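Local coordinates for protein cysteine desulfurase (Fervidobacterium islandicum, PDB 6A6E) that probably removes sulfur from L-cysteine as a pyridoxal-phosphate-dependent enzyme of the Suf system, leaving alanine, at residues 314-326 / 401-414. Numbering follows the deposited sequence.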
loop_
_atom_site.group_PDB
_atom_site.type_symbol
_atom_site.label_atom_id
_atom_site.label_comp_id
_atom_site.label_asym_id
_atom_site.label_seq_id
_atom_site.Cartn_x
_atom_site.Cartn_y
_atom_site.Cartn_z
ATOM N N HIS A 314 -24.849 -15.992 8.989
ATOM C CA HIS A 314 -24.120 -17.228 8.811
ATOM C C HIS A 314 -22.909 -17.279 9.738
ATOM O O HIS A 314 -22.737 -18.243 10.497
ATOM C CB HIS A 314 -23.714 -17.426 7.375
ATOM C CG HIS A 314 -22.835 -18.612 7.144
ATOM N ND1 HIS A 314 -23.233 -19.902 7.416
ATOM C CD2 HIS A 314 -21.591 -18.713 6.615
ATOM C CE1 HIS A 314 -22.275 -20.744 7.077
ATOM N NE2 HIS A 314 -21.265 -20.054 6.586
ATOM N N VAL A 315 -22.104 -16.221 9.722
ATOM C CA VAL A 315 -20.967 -16.150 10.622
ATOM C C VAL A 315 -21.387 -16.227 12.098
ATOM O O VAL A 315 -20.735 -16.872 12.893
ATOM C CB VAL A 315 -20.101 -14.876 10.372
ATOM C CG1 VAL A 315 -18.961 -14.865 11.345
ATOM C CG2 VAL A 315 -19.477 -14.922 8.996
ATOM N N GLU A 316 -22.496 -15.581 12.438
ATOM C CA GLU A 316 -23.061 -15.662 13.766
ATOM C C GLU A 316 -23.396 -17.108 14.152
ATOM O O GLU A 316 -23.029 -17.557 15.218
ATOM C CB GLU A 316 -24.298 -14.766 13.839
ATOM C CG GLU A 316 -24.958 -14.647 15.185
ATOM C CD GLU A 316 -25.826 -13.396 15.248
ATOM O OE1 GLU A 316 -26.831 -13.334 14.497
ATOM O OE2 GLU A 316 -25.497 -12.467 16.023
ATOM N N GLU A 317 -24.021 -17.853 13.274
ATOM C CA GLU A 317 -24.402 -19.226 13.627
ATOM C C GLU A 317 -23.156 -20.122 13.684
ATOM O O GLU A 317 -23.046 -21.002 14.538
ATOM C CB GLU A 317 -25.507 -19.784 12.694
ATOM C CG GLU A 317 -25.013 -20.499 11.446
ATOM C CD GLU A 317 -26.109 -20.735 10.382
ATOM O OE1 GLU A 317 -27.309 -20.777 10.814
ATOM O OE2 GLU A 317 -25.740 -20.873 9.142
ATOM N N LEU A 318 -22.180 -19.885 12.807
ATOM C CA LEU A 318 -20.945 -20.631 12.904
ATOM C C LEU A 318 -20.246 -20.353 14.209
ATOM O O LEU A 318 -19.726 -21.263 14.804
ATOM C CB LEU A 318 -19.979 -20.278 11.783
ATOM C CG LEU A 318 -20.319 -20.779 10.419
ATOM C CD1 LEU A 318 -19.317 -20.172 9.444
ATOM C CD2 LEU A 318 -20.250 -22.299 10.420
ATOM N N SER A 319 -20.224 -19.089 14.616
ATOM C CA SER A 319 -19.575 -18.675 15.850
ATOM C C SER A 319 -20.177 -19.318 17.079
ATOM O O SER A 319 -19.430 -19.728 17.993
ATOM C CB SER A 319 -19.633 -17.158 16.072
ATOM O OG SER A 319 -19.060 -16.451 15.001
ATOM N N ASN A 320 -21.510 -19.321 17.153
ATOM C CA ASN A 320 -22.214 -19.952 18.263
ATOM C C ASN A 320 -21.906 -21.429 18.324
ATOM O O ASN A 320 -21.579 -21.916 19.363
ATOM C CB ASN A 320 -23.702 -19.738 18.170
ATOM C CG ASN A 320 -24.066 -18.274 18.281
ATOM O OD1 ASN A 320 -23.313 -17.476 18.808
ATOM N ND2 ASN A 320 -25.208 -17.916 17.776
ATOM N N TYR A 321 -21.994 -22.128 17.211
ATOM C CA TYR A 321 -21.593 -23.539 17.136
ATOM C C TYR A 321 -20.104 -23.810 17.520
ATOM O O TYR A 321 -19.789 -24.746 18.240
ATOM C CB TYR A 321 -21.870 -24.049 15.755
ATOM C CG TYR A 321 -21.743 -25.557 15.611
ATOM C CD1 TYR A 321 -22.774 -26.449 16.051
ATOM C CD2 TYR A 321 -20.652 -26.099 14.966
ATOM C CE1 TYR A 321 -22.632 -27.815 15.881
ATOM C CE2 TYR A 321 -20.482 -27.456 14.808
ATOM C CZ TYR A 321 -21.479 -28.319 15.245
ATOM O OH TYR A 321 -21.257 -29.656 14.991
ATOM N N LEU A 322 -19.185 -22.989 17.038
ATOM C CA LEU A 322 -17.767 -23.157 17.406
ATOM C C LEU A 322 -17.631 -22.987 18.910
ATOM O O LEU A 322 -17.019 -23.830 19.585
ATOM C CB LEU A 322 -16.872 -22.130 16.676
ATOM C CG LEU A 322 -15.417 -22.029 17.131
ATOM C CD1 LEU A 322 -14.696 -23.371 16.890
ATOM C CD2 LEU A 322 -14.725 -20.888 16.364
ATOM N N LEU A 323 -18.175 -21.905 19.459
ATOM C CA LEU A 323 -18.007 -21.683 20.877
ATOM C C LEU A 323 -18.691 -22.798 21.733
ATOM O O LEU A 323 -18.105 -23.261 22.695
ATOM C CB LEU A 323 -18.529 -20.323 21.231
ATOM C CG LEU A 323 -18.239 -19.851 22.656
ATOM C CD1 LEU A 323 -16.790 -19.430 22.809
ATOM C CD2 LEU A 323 -19.128 -18.667 22.942
ATOM N N GLU A 324 -19.886 -23.261 21.333
ATOM C CA GLU A 324 -20.583 -24.392 21.999
ATOM C C GLU A 324 -19.744 -25.666 22.029
ATOM O O GLU A 324 -19.594 -26.280 23.066
ATOM C CB GLU A 324 -21.897 -24.674 21.275
ATOM C CG GLU A 324 -22.729 -25.815 21.826
ATOM C CD GLU A 324 -23.821 -26.226 20.848
ATOM O OE1 GLU A 324 -23.604 -27.194 20.084
ATOM O OE2 GLU A 324 -24.864 -25.548 20.803
ATOM N N LYS A 325 -19.231 -26.080 20.871
ATOM C CA LYS A 325 -18.455 -27.273 20.794
ATOM C C LYS A 325 -17.162 -27.165 21.588
ATOM O O LYS A 325 -16.701 -28.187 22.143
ATOM C CB LYS A 325 -18.157 -27.645 19.342
ATOM C CG LYS A 325 -19.379 -28.051 18.542
ATOM C CD LYS A 325 -20.168 -29.143 19.260
ATOM C CE LYS A 325 -21.057 -29.870 18.294
ATOM N NZ LYS A 325 -22.316 -30.311 18.956
ATOM N N MET A 326 -16.567 -25.963 21.637
ATOM C CA MET A 326 -15.307 -25.785 22.343
ATOM C C MET A 326 -15.548 -25.852 23.824
ATOM O O MET A 326 -14.760 -26.451 24.540
ATOM C CB MET A 326 -14.564 -24.500 21.995
ATOM C CG MET A 326 -14.036 -24.492 20.570
ATOM S SD MET A 326 -12.701 -25.633 20.215
ATOM C CE MET A 326 -11.580 -24.967 21.406
ATOM N N VAL A 401 -13.659 -18.217 12.080
ATOM C CA VAL A 401 -14.572 -18.623 11.023
ATOM C C VAL A 401 -14.967 -17.439 10.139
ATOM O O VAL A 401 -14.954 -16.283 10.585
ATOM C CB VAL A 401 -15.880 -19.285 11.565
ATOM C CG1 VAL A 401 -15.577 -20.599 12.220
ATOM C CG2 VAL A 401 -16.580 -18.412 12.616
ATOM N N TYR A 402 -15.344 -17.768 8.895
ATOM C CA TYR A 402 -15.855 -16.761 7.979
ATOM C C TYR A 402 -16.784 -17.430 6.948
ATOM O O TYR A 402 -17.212 -18.585 7.125
ATOM C CB TYR A 402 -14.672 -16.001 7.302
ATOM C CG TYR A 402 -15.068 -14.641 6.692
ATOM C CD1 TYR A 402 -15.749 -13.701 7.434
ATOM C CD2 TYR A 402 -14.719 -14.297 5.412
ATOM C CE1 TYR A 402 -16.098 -12.470 6.928
ATOM C CE2 TYR A 402 -15.066 -13.052 4.884
ATOM C CZ TYR A 402 -15.768 -12.147 5.645
ATOM O OH TYR A 402 -16.108 -10.923 5.124
ATOM N N LEU A 403 -17.095 -16.705 5.877
ATOM C CA LEU A 403 -18.204 -16.981 4.993
ATOM C C LEU A 403 -18.301 -18.413 4.480
ATOM O O LEU A 403 -19.390 -19.028 4.524
ATOM C CB LEU A 403 -18.100 -16.052 3.762
ATOM C CG LEU A 403 -19.130 -16.257 2.668
ATOM C CD1 LEU A 403 -20.498 -16.042 3.284
ATOM C CD2 LEU A 403 -18.947 -15.322 1.503
ATOM N N TYR A 404 -17.178 -18.907 3.954
ATOM C CA TYR A 404 -17.050 -20.162 3.275
ATOM C C TYR A 404 -16.780 -21.332 4.295
ATOM O O TYR A 404 -16.448 -22.443 3.886
ATOM C CB TYR A 404 -15.909 -20.092 2.196
ATOM C CG TYR A 404 -14.689 -19.294 2.701
ATOM C CD1 TYR A 404 -13.919 -19.752 3.792
ATOM C CD2 TYR A 404 -14.385 -18.046 2.163
ATOM C CE1 TYR A 404 -12.864 -19.005 4.311
ATOM C CE2 TYR A 404 -13.338 -17.249 2.684
ATOM C CZ TYR A 404 -12.583 -17.731 3.746
ATOM O OH TYR A 404 -11.605 -16.969 4.264
ATOM N N ASN A 405 -16.861 -21.088 5.580
ATOM C CA ASN A 405 -16.732 -22.182 6.548
ATOM C C ASN A 405 -18.095 -22.869 6.816
ATOM O O ASN A 405 -19.154 -22.308 6.555
ATOM C CB ASN A 405 -16.116 -21.725 7.880
ATOM C CG ASN A 405 -14.632 -21.409 7.769
ATOM O OD1 ASN A 405 -14.216 -20.291 8.137
ATOM N ND2 ASN A 405 -13.816 -22.367 7.254
ATOM N N THR A 406 -18.032 -24.097 7.313
ATOM C CA THR A 406 -19.219 -24.932 7.589
ATOM C C THR A 406 -19.171 -25.508 8.988
ATOM O O THR A 406 -18.143 -25.457 9.684
ATOM C CB THR A 406 -19.316 -26.121 6.604
ATOM O OG1 THR A 406 -18.243 -27.041 6.851
ATOM C CG2 THR A 406 -19.306 -25.630 5.151
ATOM N N LYS A 407 -20.292 -26.048 9.430
ATOM C CA LYS A 407 -20.285 -26.764 10.685
ATOM C C LYS A 407 -19.452 -27.993 10.608
ATOM O O LYS A 407 -18.797 -28.350 11.568
ATOM C CB LYS A 407 -21.693 -27.118 11.101
ATOM C CG LYS A 407 -22.380 -25.909 11.684
ATOM C CD LYS A 407 -23.822 -26.227 12.003
ATOM C CE LYS A 407 -24.424 -25.169 12.901
ATOM N NZ LYS A 407 -25.790 -24.925 12.394
ATOM N N GLU A 408 -19.414 -28.625 9.448
ATOM C CA GLU A 408 -18.495 -29.741 9.275
ATOM C C GLU A 408 -17.007 -29.386 9.487
ATOM O O GLU A 408 -16.249 -30.166 10.109
ATOM C CB GLU A 408 -18.708 -30.410 7.930
ATOM C CG GLU A 408 -17.759 -31.585 7.794
ATOM C CD GLU A 408 -17.882 -32.314 6.479
ATOM O OE1 GLU A 408 -18.815 -33.145 6.363
ATOM O OE2 GLU A 408 -17.020 -32.096 5.593
ATOM N N ASP A 409 -16.580 -28.210 8.976
ATOM C CA ASP A 409 -15.223 -27.697 9.243
ATOM C C ASP A 409 -14.951 -27.676 10.727
ATOM O O ASP A 409 -13.901 -28.111 11.206
ATOM C CB ASP A 409 -15.041 -26.265 8.711
ATOM C CG ASP A 409 -15.015 -26.174 7.212
ATOM O OD1 ASP A 409 -14.632 -27.158 6.532
ATOM O OD2 ASP A 409 -15.283 -25.039 6.674
ATOM N N ILE A 410 -15.882 -27.136 11.460
ATOM C CA ILE A 410 -15.750 -27.068 12.890
ATOM C C ILE A 410 -15.647 -28.498 13.531
ATOM O O ILE A 410 -14.782 -28.735 14.428
ATOM C CB ILE A 410 -16.887 -26.238 13.453
ATOM C CG1 ILE A 410 -16.697 -24.781 13.013
ATOM C CG2 ILE A 410 -16.935 -26.294 14.967
ATOM C CD1 ILE A 410 -17.839 -23.853 13.337
ATOM N N ASP A 411 -16.465 -29.436 13.034
ATOM C CA ASP A 411 -16.418 -30.844 13.517
ATOM C C ASP A 411 -15.060 -31.490 13.236
ATOM O O ASP A 411 -14.551 -32.260 14.056
ATOM C CB ASP A 411 -17.517 -31.703 12.844
ATOM C CG ASP A 411 -18.922 -31.323 13.294
ATOM O OD1 ASP A 411 -19.068 -30.666 14.299
ATOM O OD2 ASP A 411 -19.910 -31.700 12.651
ATOM N N VAL A 412 -14.451 -31.173 12.096
ATOM C CA VAL A 412 -13.070 -31.599 11.879
ATOM C C VAL A 412 -12.097 -31.014 12.906
ATOM O O VAL A 412 -11.195 -31.737 13.389
ATOM C CB VAL A 412 -12.595 -31.356 10.432
ATOM C CG1 VAL A 412 -11.152 -31.822 10.218
ATOM C CG2 VAL A 412 -13.529 -32.057 9.456
ATOM N N LEU A 413 -12.249 -29.714 13.247
ATOM C CA LEU A 413 -11.388 -29.095 14.241
ATOM C C LEU A 413 -11.510 -29.887 15.551
ATOM O O LEU A 413 -10.507 -30.214 16.186
ATOM C CB LEU A 413 -11.756 -27.619 14.467
ATOM C CG LEU A 413 -11.151 -26.974 15.716
ATOM C CD1 LEU A 413 -9.641 -26.906 15.581
ATOM C CD2 LEU A 413 -11.706 -25.602 16.000
ATOM N N ILE A 414 -12.740 -30.173 15.958
ATOM C CA ILE A 414 -13.032 -30.852 17.264
ATOM C C ILE A 414 -12.415 -32.266 17.267
ATOM O O ILE A 414 -11.716 -32.634 18.228
ATOM C CB ILE A 414 -14.543 -30.900 17.577
ATOM C CG1 ILE A 414 -15.123 -29.476 17.740
ATOM C CG2 ILE A 414 -14.849 -31.687 18.857
ATOM C CD1 ILE A 414 -14.595 -28.633 18.879
#
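The ring of Tyr321, on helix 308-327, lies between the side chains of Lys325 and Lys407, and its hydroxyl meets Asp411, one turn beyond Lys407 on helix 407-423. CB comes 4.0 Å from Lys407 CE; beyond it, CG stands anti to the backbone N (chi1 -169°), which carries the ring out towards the second helix. Lys407 lays its aliphatic chain over one ring face, where CG sits 4.0 Å from the centroid in a CH-pi contact, while Lys325 CG covers the opposite face. CD2 and CE2 rest against Ile410 CG2, CD2 at 3.7 Å. At the tip, Tyr321 OH donates to the syn lone pair of Asp411 OD1 over 2.5 Å, the ring and carboxylate planes turned 59° apart. Arg6 adds a salt bridge to Asp411 and a hydrogen bond to Tyr321 OH, and its backbone carbonyl accepts from Lys407 NZ. Replacing Tyr321 by an alanine would probably open a gap between Lys325 and Lys407 and leave Asp411 OD1 without its phenolic mate.

Further in, Leu318, Leu322, Ile410 and Leu413 form an apolar seam between the near-parallel helices, whose axes cross at -21°. At one end, His314 NE2 donates to Asn405 O (3.1 Å) near the ring plane, and Glu317 OE2 accepts from ND1, fixing the ring's rotation. In this aminotransferase class-V fold, the seam thus supplies most of the packing, while the directional His314 and Tyr321 bonds probably fix how the helices are set along each other.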